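Local coordinates for protein capsid (Human calicivirus NLV/Boxer/2001/US, PDB 4RDL) that builds the norovirus capsid and, through its protruding domain, binds histo-blood group glycans such as the Lewis y tetrasaccharide, at residues 75-80 with 152-157; 136-141 with 168-173; 14-19 with 253-258; 57-62 with 236-241. All coordinates share one frame; numbering follows the deposited sequence.

Interaction 1: 75-80 with 152-157; sequences GRIFNN and VKLEDN
Ile77 and Leu154 make the nearest backbone approach, with Ile77 CA 8.7 Å from Leu154 CA; that separation, and the absence of any hydrogen bond across the pair, show that 75-80 and 152-157 are not paired, and strand 83-89 lies between them. Side chains carry the contact, apart from one backbone carbonyl, Val152 O. Leu154 points from its backbone toward 75-80, and its CD2 methyl comes to 4.1 Å from Ile77 CG1. Ile77 takes CG1 anti to its carbonyl carbon (chi1 -70°), which presents the longer branch, and not CG2, to the leucine. The two side chains cross at about a right angle, which limits their touch to CG1 against CD2. In total the two segments bury 107 Å² between them. Phe78 adds a looser approach. With chi1 at 65° its ring swings toward 152-157, and Phe78 CZ stands 4.4 Å from Val152 O, the oxygen meeting the ring obliquely; this is an apposition without a hydrogen bond. Strand 83-89 is antiparallel to both partners: Arg76 and Phe78 bond to it through their backbones, while Leu154 rests on its Val86. Strand 167-177 borders 72-80 along the other edge, and Val136 and Ile138 of strand 133-139 also pack on Leu154.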
loop_
_atom_site.group_PDB
_atom_site.type_symbol
_atom_site.label_atom_id
_atom_site.label_comp_id
_atom_site.label_asym_id
_atom_site.label_seq_id
_atom_site.Cartn_x
_atom_site.Cartn_y
_atom_site.Cartn_z
ATOM N N GLY A 75 0.482 18.034 2.734
ATOM C CA GLY A 75 0.645 19.351 3.321
ATOM C C GLY A 75 -0.093 20.426 2.568
ATOM O O GLY A 75 -0.903 20.146 1.682
ATOM N N ARG A 76 0.201 21.673 2.922
ATOM C CA ARG A 76 -0.501 22.814 2.352
ATOM C C ARG A 76 0.399 23.502 1.348
ATOM O O ARG A 76 1.543 23.832 1.649
ATOM C CB ARG A 76 -0.926 23.792 3.446
ATOM C CG ARG A 76 -1.982 24.790 2.984
ATOM C CD ARG A 76 -2.592 25.554 4.177
ATOM N NE ARG A 76 -3.160 24.640 5.167
ATOM C CZ ARG A 76 -4.388 24.135 5.105
ATOM N NH1 ARG A 76 -5.203 24.482 4.119
ATOM N NH2 ARG A 76 -4.807 23.285 6.034
ATOM N N ILE A 77 -0.118 23.701 0.143
ATOM C CA ILE A 77 0.646 24.380 -0.896
ATOM C C ILE A 77 0.696 25.878 -0.607
ATOM O O ILE A 77 -0.316 26.491 -0.254
ATOM C CB ILE A 77 0.063 24.087 -2.297
ATOM C CG1 ILE A 77 0.335 22.617 -2.651
ATOM C CG2 ILE A 77 0.671 25.010 -3.352
ATOM C CD1 ILE A 77 -0.301 22.143 -3.949
ATOM N N PHE A 78 1.883 26.458 -0.743
ATOM C CA PHE A 78 2.065 27.888 -0.546
ATOM C C PHE A 78 2.758 28.542 -1.725
ATOM O O PHE A 78 3.326 27.871 -2.583
ATOM C CB PHE A 78 2.843 28.167 0.747
ATOM C CG PHE A 78 4.273 27.666 0.743
ATOM C CD1 PHE A 78 5.286 28.391 0.122
ATOM C CD2 PHE A 78 4.610 26.494 1.413
ATOM C CE1 PHE A 78 6.596 27.941 0.144
ATOM C CE2 PHE A 78 5.910 26.045 1.450
ATOM C CZ PHE A 78 6.911 26.763 0.811
ATOM N N ASN A 79 2.699 29.866 -1.755
ATOM C CA ASN A 79 3.402 30.664 -2.741
ATOM C C ASN A 79 3.958 31.857 -1.997
ATOM O O ASN A 79 3.208 32.655 -1.435
ATOM C CB ASN A 79 2.445 31.115 -3.853
ATOM C CG ASN A 79 3.102 32.039 -4.861
ATOM O OD1 ASN A 79 4.216 31.796 -5.317
ATOM N ND2 ASN A 79 2.402 33.099 -5.226
ATOM N N ASN A 80 5.279 31.952 -1.957
ATOM C CA ASN A 80 5.940 33.021 -1.228
ATOM C C ASN A 80 7.227 33.431 -1.910
ATOM O O ASN A 80 8.027 32.585 -2.302
ATOM C CB ASN A 80 6.243 32.573 0.197
ATOM C CG ASN A 80 6.911 33.658 1.014
ATOM O OD1 ASN A 80 8.118 33.871 0.918
ATOM N ND2 ASN A 80 6.125 34.349 1.828
ATOM N N VAL A 152 9.207 21.914 1.419
ATOM C CA VAL A 152 9.904 21.617 0.168
ATOM C C VAL A 152 9.405 22.545 -0.933
ATOM O O VAL A 152 8.231 22.937 -0.953
ATOM C CB VAL A 152 9.739 20.138 -0.278
ATOM C CG1 VAL A 152 10.375 19.205 0.738
ATOM C CG2 VAL A 152 8.264 19.798 -0.506
ATOM N N LYS A 153 10.302 22.899 -1.842
ATOM C CA LYS A 153 9.936 23.716 -2.990
ATOM C C LYS A 153 9.265 22.854 -4.059
ATOM O O LYS A 153 9.685 21.715 -4.316
ATOM C CB LYS A 153 11.169 24.419 -3.582
ATOM C CG LYS A 153 10.882 25.143 -4.889
ATOM C CD LYS A 153 12.114 25.843 -5.442
ATOM C CE LYS A 153 11.794 26.547 -6.750
ATOM N NZ LYS A 153 12.995 27.207 -7.340
ATOM N N LEU A 154 8.223 23.409 -4.674
ATOM C CA LEU A 154 7.581 22.818 -5.844
ATOM C C LEU A 154 8.019 23.571 -7.092
ATOM O O LEU A 154 8.045 24.800 -7.095
ATOM C CB LEU A 154 6.060 22.922 -5.714
ATOM C CG LEU A 154 5.357 21.760 -4.993
ATOM C CD1 LEU A 154 6.082 21.313 -3.719
ATOM C CD2 LEU A 154 3.901 22.129 -4.716
ATOM N N GLU A 155 8.350 22.845 -8.157
ATOM C CA GLU A 155 8.653 23.493 -9.431
ATOM C C GLU A 155 7.374 24.092 -10.006
ATOM O O GLU A 155 6.336 23.432 -10.051
ATOM C CB GLU A 155 9.280 22.499 -10.414
ATOM C CG GLU A 155 10.604 21.945 -9.920
ATOM C CD GLU A 155 11.605 23.054 -9.639
ATOM O OE1 GLU A 155 11.963 23.776 -10.592
ATOM O OE2 GLU A 155 12.007 23.223 -8.465
ATOM N N ASP A 156 7.446 25.340 -10.452
ATOM C CA ASP A 156 6.270 25.988 -11.004
ATOM C C ASP A 156 5.953 25.426 -12.382
ATOM O O ASP A 156 6.766 25.516 -13.294
ATOM C CB ASP A 156 6.492 27.499 -11.084
ATOM C CG ASP A 156 5.242 28.263 -11.495
ATOM O OD1 ASP A 156 4.155 27.653 -11.578
ATOM O OD2 ASP A 156 5.351 29.486 -11.729
ATOM N N ASN A 157 4.770 24.838 -12.529
ATOM C CA ASN A 157 4.321 24.339 -13.825
ATOM C C ASN A 157 3.142 25.138 -14.370
ATOM O O ASN A 157 2.455 24.692 -15.289
ATOM C CB ASN A 157 3.968 22.853 -13.745
ATOM C CG ASN A 157 2.856 22.566 -12.755
ATOM O OD1 ASN A 157 2.153 23.474 -12.309
ATOM N ND2 ASN A 157 2.690 21.297 -12.409
#

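Interaction 2: 136-141 with 168-173; sequences VVIHSY and VVLELT
One methyl of Leu170 serves both partners: Leu170 CD2 lies 4.0 Å from Val136 CG1 and 4.4 Å from Ile138 CD1. Leu170 has CG anti to its carbonyl carbon, but its chi2 of 103° falls off the usual staggered positions, which carries CD2 to the valine and isoleucine. Val136 keeps CG1 in the crowded position between backbone N and carbonyl carbon (chi1 70°), and it is this branch that meets the leucine, the two side chains crossing at a slant. Ile138 points toward 168-173 and offers only the end of its extended chain. Strands 133-139 and 167-177 flank strand 113-121, and a backbone bond of Val137 with Glu155 brings 133-139 against strand 151-154, closing the sheet, consistent with the beta barrel of the norovirus P2 subdomain; Val137 also touches a bound fucose. Past the strand, Ser140 centres an inverse gamma turn closed by a weak bond from Tyr141 N to His139 O, 3.1 Å. The turn brings Tyr141 OH over the centre of the His139 ring, 3.1 Å above its plane, and that hydroxyl is also bonded to Asp114 of the glycan pocket. Glu171 forms a salt bridge with Arg72 of the second subunit.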
loop_
_atom_site.group_PDB
_atom_site.type_symbol
_atom_site.label_atom_id
_atom_site.label_comp_id
_atom_site.label_asym_id
_atom_site.label_seq_id
_atom_site.Cartn_x
_atom_site.Cartn_y
_atom_site.Cartn_z
ATOM N N VAL A 136 3.019 17.756 -10.051
ATOM C CA VAL A 136 4.082 18.711 -9.790
ATOM C C VAL A 136 5.402 17.974 -9.622
ATOM O O VAL A 136 5.421 16.800 -9.250
ATOM C CB VAL A 136 3.761 19.557 -8.536
ATOM C CG1 VAL A 136 3.857 18.724 -7.278
ATOM C CG2 VAL A 136 4.668 20.785 -8.452
ATOM N N VAL A 137 6.497 18.656 -9.933
ATOM C CA VAL A 137 7.829 18.107 -9.737
ATOM C C VAL A 137 8.414 18.690 -8.454
ATOM O O VAL A 137 8.306 19.898 -8.199
ATOM C CB VAL A 137 8.753 18.447 -10.921
ATOM C CG1 VAL A 137 10.150 17.899 -10.684
ATOM C CG2 VAL A 137 8.162 17.914 -12.220
ATOM N N ILE A 138 9.010 17.825 -7.640
ATOM C CA ILE A 138 9.735 18.250 -6.449
ATOM C C ILE A 138 11.178 17.757 -6.528
ATOM O O ILE A 138 11.431 16.549 -6.628
ATOM C CB ILE A 138 9.068 17.710 -5.162
ATOM C CG1 ILE A 138 7.619 18.219 -5.067
ATOM C CG2 ILE A 138 9.870 18.105 -3.915
ATOM C CD1 ILE A 138 6.857 17.669 -3.882
ATOM N N HIS A 139 12.121 18.688 -6.479
ATOM C CA HIS A 139 13.542 18.350 -6.436
ATOM C C HIS A 139 13.924 17.890 -5.040
ATOM O O HIS A 139 13.691 18.610 -4.068
ATOM C CB HIS A 139 14.387 19.582 -6.774
ATOM C CG HIS A 139 14.219 20.066 -8.179
ATOM N ND1 HIS A 139 14.736 21.269 -8.616
ATOM C CD2 HIS A 139 13.601 19.511 -9.245
ATOM C CE1 HIS A 139 14.442 21.430 -9.894
ATOM N NE2 HIS A 139 13.757 20.378 -10.303
ATOM N N SER A 140 14.533 16.711 -4.926
ATOM C CA SER A 140 15.078 16.288 -3.634
ATOM C C SER A 140 16.538 16.741 -3.516
ATOM O O SER A 140 17.450 15.944 -3.259
ATOM C CB SER A 140 14.919 14.782 -3.396
ATOM O OG SER A 140 15.486 14.029 -4.448
ATOM N N TYR A 141 16.741 18.038 -3.724
ATOM C CA TYR A 141 18.061 18.658 -3.683
ATOM C C TYR A 141 17.889 20.167 -3.645
ATOM O O TYR A 141 16.772 20.660 -3.829
ATOM C CB TYR A 141 18.930 18.222 -4.878
ATOM C CG TYR A 141 18.312 18.411 -6.251
ATOM C CD1 TYR A 141 18.527 19.579 -6.980
ATOM C CD2 TYR A 141 17.521 17.412 -6.825
ATOM C CE1 TYR A 141 17.974 19.751 -8.239
ATOM C CE2 TYR A 141 16.958 17.574 -8.085
ATOM C CZ TYR A 141 17.193 18.742 -8.788
ATOM O OH TYR A 141 16.648 18.913 -10.036
ATOM N N VAL A 168 -3.177 19.166 0.353
ATOM C CA VAL A 168 -3.151 18.088 -0.633
ATOM C C VAL A 168 -2.406 16.874 -0.100
ATOM O O VAL A 168 -1.592 16.984 0.817
ATOM C CB VAL A 168 -2.494 18.543 -1.972
ATOM C CG1 VAL A 168 -3.249 19.730 -2.582
ATOM C CG2 VAL A 168 -1.005 18.875 -1.788
ATOM N N VAL A 169 -2.710 15.714 -0.674
ATOM C CA VAL A 169 -1.859 14.544 -0.522
ATOM C C VAL A 169 -1.188 14.265 -1.859
ATOM O O VAL A 169 -1.814 14.381 -2.928
ATOM C CB VAL A 169 -2.640 13.319 -0.006
ATOM C CG1 VAL A 169 -3.050 13.527 1.439
ATOM C CG2 VAL A 169 -3.844 13.032 -0.860
ATOM N N LEU A 170 0.103 13.955 -1.798
ATOM C CA LEU A 170 0.911 13.743 -2.991
ATOM C C LEU A 170 1.423 12.315 -3.008
ATOM O O LEU A 170 1.737 11.743 -1.961
ATOM C CB LEU A 170 2.092 14.714 -3.016
ATOM C CG LEU A 170 1.759 16.208 -2.884
ATOM C CD1 LEU A 170 2.063 16.701 -1.470
ATOM C CD2 LEU A 170 2.558 16.994 -3.900
ATOM N N GLU A 171 1.496 11.740 -4.204
ATOM C CA GLU A 171 2.040 10.400 -4.369
ATOM C C GLU A 171 3.114 10.414 -5.445
ATOM O O GLU A 171 3.028 11.158 -6.422
ATOM C CB GLU A 171 0.951 9.399 -4.734
ATOM C CG GLU A 171 1.455 7.964 -4.623
ATOM C CD GLU A 171 0.589 6.967 -5.350
ATOM O OE1 GLU A 171 1.009 5.787 -5.429
ATOM O OE2 GLU A 171 -0.503 7.355 -5.830
ATOM N N LEU A 172 4.132 9.587 -5.260
ATOM C CA LEU A 172 5.231 9.506 -6.207
ATOM C C LEU A 172 4.821 8.717 -7.447
ATOM O O LEU A 172 4.646 7.502 -7.392
ATOM C CB LEU A 172 6.441 8.855 -5.536
ATOM C CG LEU A 172 7.699 8.814 -6.405
ATOM C CD1 LEU A 172 8.170 10.227 -6.756
ATOM C CD2 LEU A 172 8.800 8.035 -5.692
ATOM N N THR A 173 4.676 9.404 -8.574
ATOM C CA THR A 173 4.259 8.743 -9.814
ATOM C C THR A 173 5.451 8.183 -10.581
ATOM O O THR A 173 5.424 7.040 -11.049
ATOM C CB THR A 173 3.462 9.701 -10.707
ATOM O OG1 THR A 173 2.326 10.158 -9.965
ATOM C CG2 THR A 173 2.982 9.013 -11.982
#

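Interaction 3: 14-19 with 253-258; sequences FSVPNI and ALLHYV
Apolar contact across the pair is made at two points, Phe14 with Ala253 and Val16 with Leu255. Phe14 CE2 lies 3.8 Å from Ala253 CB, the methyl sitting oblique to the ring; CG anti to the backbone N (chi1 -179°) extends the phenyl toward the strand. Two residues on, Val16 CG1 approaches Leu255 CD2 to 3.9 Å, branch end against branch end, with the side chains inclined to one another. The register is even: Phe14 CA to Ala253 CA and Val16 CA to Leu255 CA are both 8.6 Å, too far for backbone pairing; 14-19 packs against the face of the sheet through Phe14 and Val16, both pointing toward 253-258. In that sheet, consistent with the P1 subdomain of norovirus capsids, strand 252-258 is hydrogen-bonded between strands 265-272 and 295-302. Aromatic contacts widen the patch: Phe14 meets Phe298 edge-to-face and Trp301 with planes at about 45°. Polar bonds lie off the apolar line. Ser15, whose side chain starts away from the strand, uses OG to bond His240 NE2 of helix 235-244, Tyr257 OH binds Pro291 O and Gly294 N, and Asn18 N reaches Asn243 OD1 of the second subunit.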
loop_
_atom_site.group_PDB
_atom_site.type_symbol
_atom_site.label_atom_id
_atom_site.label_comp_id
_atom_site.label_asym_id
_atom_site.label_seq_id
_atom_site.Cartn_x
_atom_site.Cartn_y
_atom_site.Cartn_z
ATOM N N PHE A 14 10.203 -15.157 17.794
ATOM C CA PHE A 14 10.386 -14.410 16.559
ATOM C C PHE A 14 9.833 -15.199 15.376
ATOM O O PHE A 14 9.797 -16.428 15.396
ATOM C CB PHE A 14 11.876 -14.112 16.350
ATOM C CG PHE A 14 12.168 -13.332 15.106
ATOM C CD1 PHE A 14 11.903 -11.973 15.045
ATOM C CD2 PHE A 14 12.710 -13.957 13.993
ATOM C CE1 PHE A 14 12.168 -11.253 13.890
ATOM C CE2 PHE A 14 12.978 -13.244 12.840
ATOM C CZ PHE A 14 12.707 -11.889 12.789
ATOM N N SER A 15 9.390 -14.484 14.350
ATOM C CA SER A 15 8.922 -15.104 13.119
ATOM C C SER A 15 8.956 -14.064 12.016
ATOM O O SER A 15 9.064 -12.865 12.285
ATOM C CB SER A 15 7.498 -15.641 13.280
ATOM O OG SER A 15 6.586 -14.571 13.492
ATOM N N VAL A 16 8.897 -14.527 10.772
ATOM C CA VAL A 16 8.732 -13.623 9.637
ATOM C C VAL A 16 7.431 -13.985 8.926
ATOM O O VAL A 16 6.893 -15.073 9.139
ATOM C CB VAL A 16 9.931 -13.689 8.669
ATOM C CG1 VAL A 16 11.218 -13.308 9.394
ATOM C CG2 VAL A 16 10.051 -15.069 8.024
ATOM N N PRO A 17 6.908 -13.077 8.087
ATOM C CA PRO A 17 5.645 -13.399 7.424
ATOM C C PRO A 17 5.690 -14.699 6.626
ATOM O O PRO A 17 6.685 -15.019 5.964
ATOM C CB PRO A 17 5.427 -12.209 6.485
ATOM C CG PRO A 17 6.151 -11.083 7.139
ATOM C CD PRO A 17 7.371 -11.716 7.762
ATOM N N ASN A 18 4.588 -15.431 6.730
ATOM C CA ASN A 18 4.288 -16.627 5.968
ATOM C C ASN A 18 3.482 -16.214 4.740
ATOM O O ASN A 18 2.332 -16.635 4.556
ATOM C CB ASN A 18 3.451 -17.557 6.845
ATOM C CG ASN A 18 3.093 -18.845 6.161
ATOM O OD1 ASN A 18 3.887 -19.399 5.403
ATOM N ND2 ASN A 18 1.889 -19.341 6.431
ATOM N N ILE A 19 4.085 -15.337 3.944
ATOM C CA ILE A 19 3.519 -14.835 2.695
ATOM C C ILE A 19 4.577 -14.950 1.602
ATOM O O ILE A 19 5.733 -14.566 1.811
ATOM C CB ILE A 19 3.148 -13.341 2.814
ATOM C CG1 ILE A 19 2.118 -13.114 3.919
ATOM C CG2 ILE A 19 2.619 -12.799 1.482
ATOM C CD1 ILE A 19 1.945 -11.673 4.296
ATOM N N ALA A 253 19.069 -14.034 12.788
ATOM C CA ALA A 253 17.952 -14.939 12.582
ATOM C C ALA A 253 18.174 -15.700 11.283
ATOM O O ALA A 253 18.209 -15.092 10.209
ATOM C CB ALA A 253 16.631 -14.161 12.527
ATOM N N LEU A 254 18.321 -17.019 11.371
ATOM C CA LEU A 254 18.474 -17.855 10.187
ATOM C C LEU A 254 17.110 -18.040 9.543
ATOM O O LEU A 254 16.157 -18.480 10.206
ATOM C CB LEU A 254 19.049 -19.232 10.557
ATOM C CG LEU A 254 19.103 -20.258 9.417
ATOM C CD1 LEU A 254 20.071 -19.819 8.328
ATOM C CD2 LEU A 254 19.486 -21.646 9.943
ATOM N N LEU A 255 17.021 -17.694 8.257
ATOM C CA LEU A 255 15.808 -17.924 7.470
ATOM C C LEU A 255 16.079 -18.932 6.372
ATOM O O LEU A 255 17.169 -18.941 5.785
ATOM C CB LEU A 255 15.315 -16.642 6.797
ATOM C CG LEU A 255 15.181 -15.381 7.631
ATOM C CD1 LEU A 255 14.584 -14.290 6.748
ATOM C CD2 LEU A 255 14.305 -15.636 8.843
ATOM N N HIS A 256 15.086 -19.771 6.088
ATOM C CA HIS A 256 15.098 -20.566 4.876
ATOM C C HIS A 256 14.040 -20.019 3.939
ATOM O O HIS A 256 12.922 -19.722 4.355
ATOM C CB HIS A 256 14.855 -22.042 5.176
ATOM C CG HIS A 256 16.040 -22.713 5.779
ATOM N ND1 HIS A 256 16.044 -24.047 6.128
ATOM C CD2 HIS A 256 17.271 -22.237 6.084
ATOM C CE1 HIS A 256 17.224 -24.360 6.627
ATOM N NE2 HIS A 256 17.991 -23.281 6.604
ATOM N N TYR A 257 14.418 -19.852 2.679
ATOM C CA TYR A 257 13.505 -19.429 1.631
ATOM C C TYR A 257 13.025 -20.712 0.985
ATOM O O TYR A 257 13.799 -21.415 0.320
ATOM C CB TYR A 257 14.258 -18.545 0.642
ATOM C CG TYR A 257 13.454 -17.986 -0.509
ATOM C CD1 TYR A 257 12.437 -17.057 -0.294
ATOM C CD2 TYR A 257 13.737 -18.352 -1.822
ATOM C CE1 TYR A 257 11.723 -16.528 -1.350
ATOM C CE2 TYR A 257 13.017 -17.823 -2.891
ATOM C CZ TYR A 257 12.011 -16.914 -2.643
ATOM O OH TYR A 257 11.293 -16.368 -3.687
ATOM N N VAL A 258 11.763 -21.047 1.223
ATOM C CA VAL A 258 11.260 -22.372 0.872
ATOM C C VAL A 258 10.226 -22.385 -0.250
ATOM O O VAL A 258 9.503 -21.404 -0.470
ATOM C CB VAL A 258 10.691 -23.103 2.106
ATOM C CG1 VAL A 258 11.669 -23.021 3.274
ATOM C CG2 VAL A 258 9.314 -22.551 2.488
#

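Interaction 4: 57-62 with 236-241; sequences GQLQGT and EFVSHF
Leu59 and Val238 supply the side-chain part of this contact, and Gly57 and Phe241 the part that involves backbone. In the apolar pair, Leu59 CD2 comes to 3.6 Å from Val238 CG1, a snug methyl-methyl touch between side chains crossing at about a right angle. Val238 has CG1 anti to its backbone N (chi1 177°), directing that methyl off the flank of the helix, while the far end of Leu59 bends in to meet it. Helix 235-244, the one helix of this chain, leads on to strand 252-258 of an antiparallel sheet, and 57-62, part of the long loop before strand 72-80, lies against the helix. The polar element across the pair is a CA-H...O contact: Gly57 CA lies 3.3 Å from Phe241 O, with an angle of 121° at the hydrogen, bent and thus probably minor. Beside it, Phe241 CB stands 4.0 Å from the backbone atom Gly57 CA; the phenyl ring itself leads away from the loop. The close approach is possible because Gly57 has no side chain: a CB on Gly57 would fall 2.4 Å from Phe241 O, a clash, and the positive phi of 92° also suits glycine. Among conventional bonds, Phe241 N donates to Phe237 O at 3.0 Å, and Phe237 O also lies over one face of the Phe241 ring. Gly57 O accepts from Gln245 NE2, and Glu236 OE1 bonds Ser66 OG of the second subunit.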
loop_
_atom_site.group_PDB
_atom_site.type_symbol
_atom_site.label_atom_id
_atom_site.label_comp_id
_atom_site.label_asym_id
_atom_site.label_seq_id
_atom_site.Cartn_x
_atom_site.Cartn_y
_atom_site.Cartn_z
ATOM N N GLY A 57 11.004 -4.828 16.307
ATOM C CA GLY A 57 9.856 -3.994 15.980
ATOM C C GLY A 57 9.958 -2.495 16.227
ATOM O O GLY A 57 8.930 -1.824 16.354
ATOM N N GLN A 58 11.177 -1.965 16.288
ATOM C CA GLN A 58 11.389 -0.526 16.466
ATOM C C GLN A 58 11.574 0.160 15.117
ATOM O O GLN A 58 12.580 -0.062 14.434
ATOM C CB GLN A 58 12.617 -0.259 17.340
ATOM C CG GLN A 58 12.558 -0.868 18.729
ATOM C CD GLN A 58 13.865 -0.703 19.491
ATOM O OE1 GLN A 58 14.578 -1.677 19.751
ATOM N NE2 GLN A 58 14.185 0.537 19.854
ATOM N N LEU A 59 10.598 0.976 14.727
ATOM C CA LEU A 59 10.666 1.699 13.463
ATOM C C LEU A 59 11.809 2.703 13.451
ATOM O O LEU A 59 12.094 3.341 14.468
ATOM C CB LEU A 59 9.344 2.429 13.191
ATOM C CG LEU A 59 8.144 1.515 12.927
ATOM C CD1 LEU A 59 6.842 2.286 13.039
ATOM C CD2 LEU A 59 8.272 0.847 11.564
ATOM N N GLN A 60 12.431 2.864 12.285
ATOM C CA GLN A 60 13.525 3.820 12.122
ATOM C C GLN A 60 13.319 4.716 10.908
ATOM O O GLN A 60 12.514 4.409 10.032
ATOM C CB GLN A 60 14.852 3.083 11.991
ATOM C CG GLN A 60 15.200 2.234 13.199
ATOM C CD GLN A 60 16.517 1.536 13.021
ATOM O OE1 GLN A 60 16.982 1.369 11.901
ATOM N NE2 GLN A 60 17.130 1.121 14.128
ATOM N N GLY A 61 14.063 5.817 10.859
ATOM C CA GLY A 61 14.002 6.730 9.731
ATOM C C GLY A 61 12.613 7.294 9.532
ATOM O O GLY A 61 11.995 7.787 10.477
ATOM N N THR A 62 12.122 7.221 8.298
ATOM C CA THR A 62 10.774 7.684 7.983
ATOM C C THR A 62 9.806 6.510 7.830
ATOM O O THR A 62 8.714 6.642 7.272
ATOM C CB THR A 62 10.773 8.537 6.704
ATOM O OG1 THR A 62 11.367 7.789 5.633
ATOM C CG2 THR A 62 11.577 9.809 6.926
ATOM N N GLU A 236 5.758 -5.720 4.341
ATOM C CA GLU A 236 4.991 -6.556 5.248
ATOM C C GLU A 236 5.885 -7.201 6.319
ATOM O O GLU A 236 5.391 -7.596 7.367
ATOM C CB GLU A 236 4.141 -7.578 4.495
ATOM C CG GLU A 236 2.925 -6.969 3.781
ATOM C CD GLU A 236 3.268 -6.289 2.456
ATOM O OE1 GLU A 236 2.358 -5.661 1.861
ATOM O OE2 GLU A 236 4.434 -6.378 1.998
ATOM N N PHE A 237 7.194 -7.285 6.075
ATOM C CA PHE A 237 8.104 -7.669 7.162
ATOM C C PHE A 237 8.104 -6.578 8.230
ATOM O O PHE A 237 8.123 -6.872 9.429
ATOM C CB PHE A 237 9.547 -7.850 6.672
ATOM C CG PHE A 237 9.869 -9.234 6.169
ATOM C CD1 PHE A 237 9.076 -9.855 5.216
ATOM C CD2 PHE A 237 11.012 -9.886 6.608
ATOM C CE1 PHE A 237 9.402 -11.118 4.737
ATOM C CE2 PHE A 237 11.345 -11.151 6.129
ATOM C CZ PHE A 237 10.539 -11.764 5.200
ATOM N N VAL A 238 8.116 -5.320 7.798
ATOM C CA VAL A 238 8.137 -4.207 8.746
ATOM C C VAL A 238 6.914 -4.256 9.667
ATOM O O VAL A 238 7.043 -4.222 10.898
ATOM C CB VAL A 238 8.202 -2.831 8.032
ATOM C CG1 VAL A 238 8.139 -1.698 9.054
ATOM C CG2 VAL A 238 9.460 -2.728 7.177
ATOM N N SER A 239 5.719 -4.330 9.082
ATOM C CA SER A 239 4.509 -4.342 9.904
ATOM C C SER A 239 4.459 -5.596 10.773
ATOM O O SER A 239 3.963 -5.557 11.897
ATOM C CB SER A 239 3.243 -4.199 9.058
ATOM O OG SER A 239 3.206 -5.139 8.007
ATOM N N HIS A 240 4.998 -6.698 10.260
ATOM C CA HIS A 240 5.051 -7.933 11.031
ATOM C C HIS A 240 5.867 -7.735 12.307
ATOM O O HIS A 240 5.420 -8.093 13.397
ATOM C CB HIS A 240 5.635 -9.065 10.191
ATOM C CG HIS A 240 5.524 -10.411 10.834
ATOM N ND1 HIS A 240 4.339 -11.115 10.882
ATOM C CD2 HIS A 240 6.448 -11.188 11.452
ATOM C CE1 HIS A 240 4.540 -12.267 11.497
ATOM N NE2 HIS A 240 5.811 -12.335 11.855
ATOM N N PHE A 241 7.064 -7.168 12.175
ATOM C CA PHE A 241 7.925 -6.981 13.343
ATOM C C PHE A 241 7.316 -5.970 14.319
ATOM O O PHE A 241 7.419 -6.133 15.530
ATOM C CB PHE A 241 9.337 -6.559 12.918
ATOM C CG PHE A 241 10.032 -7.562 12.030
ATOM C CD1 PHE A 241 9.709 -8.912 12.087
ATOM C CD2 PHE A 241 11.010 -7.150 11.137
ATOM C CE1 PHE A 241 10.344 -9.830 11.266
ATOM C CE2 PHE A 241 11.649 -8.063 10.314
ATOM C CZ PHE A 241 11.320 -9.408 10.384
#

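How the interactions relate
All four contacts are largely buried and apolar, and none has a hydrogen bond between its own two segments. Interactions 1 and 2 share the sheet near the bound glycans, their centres 10 Å apart, joined by backbone bonds from Val168 N to Gly75 O (2.8 Å) and Glu155 N to Val137 O (2.9 Å). Interactions 3 and 4 lie on the helix side of the chain, centres 15 Å apart, where the Phe14 and Phe241 rings meet. Chemistry follows place: aliphatic branches dominate 1 and 2, with the Phe78 ring at Val152 O in 1; 3 adds a phenyl ring to an aliphatic pair; 4 combines a close backbone approach at Gly57 with one methyl pair, its Leu59 partly exposed. The second subunit touches 2, 3 and 4.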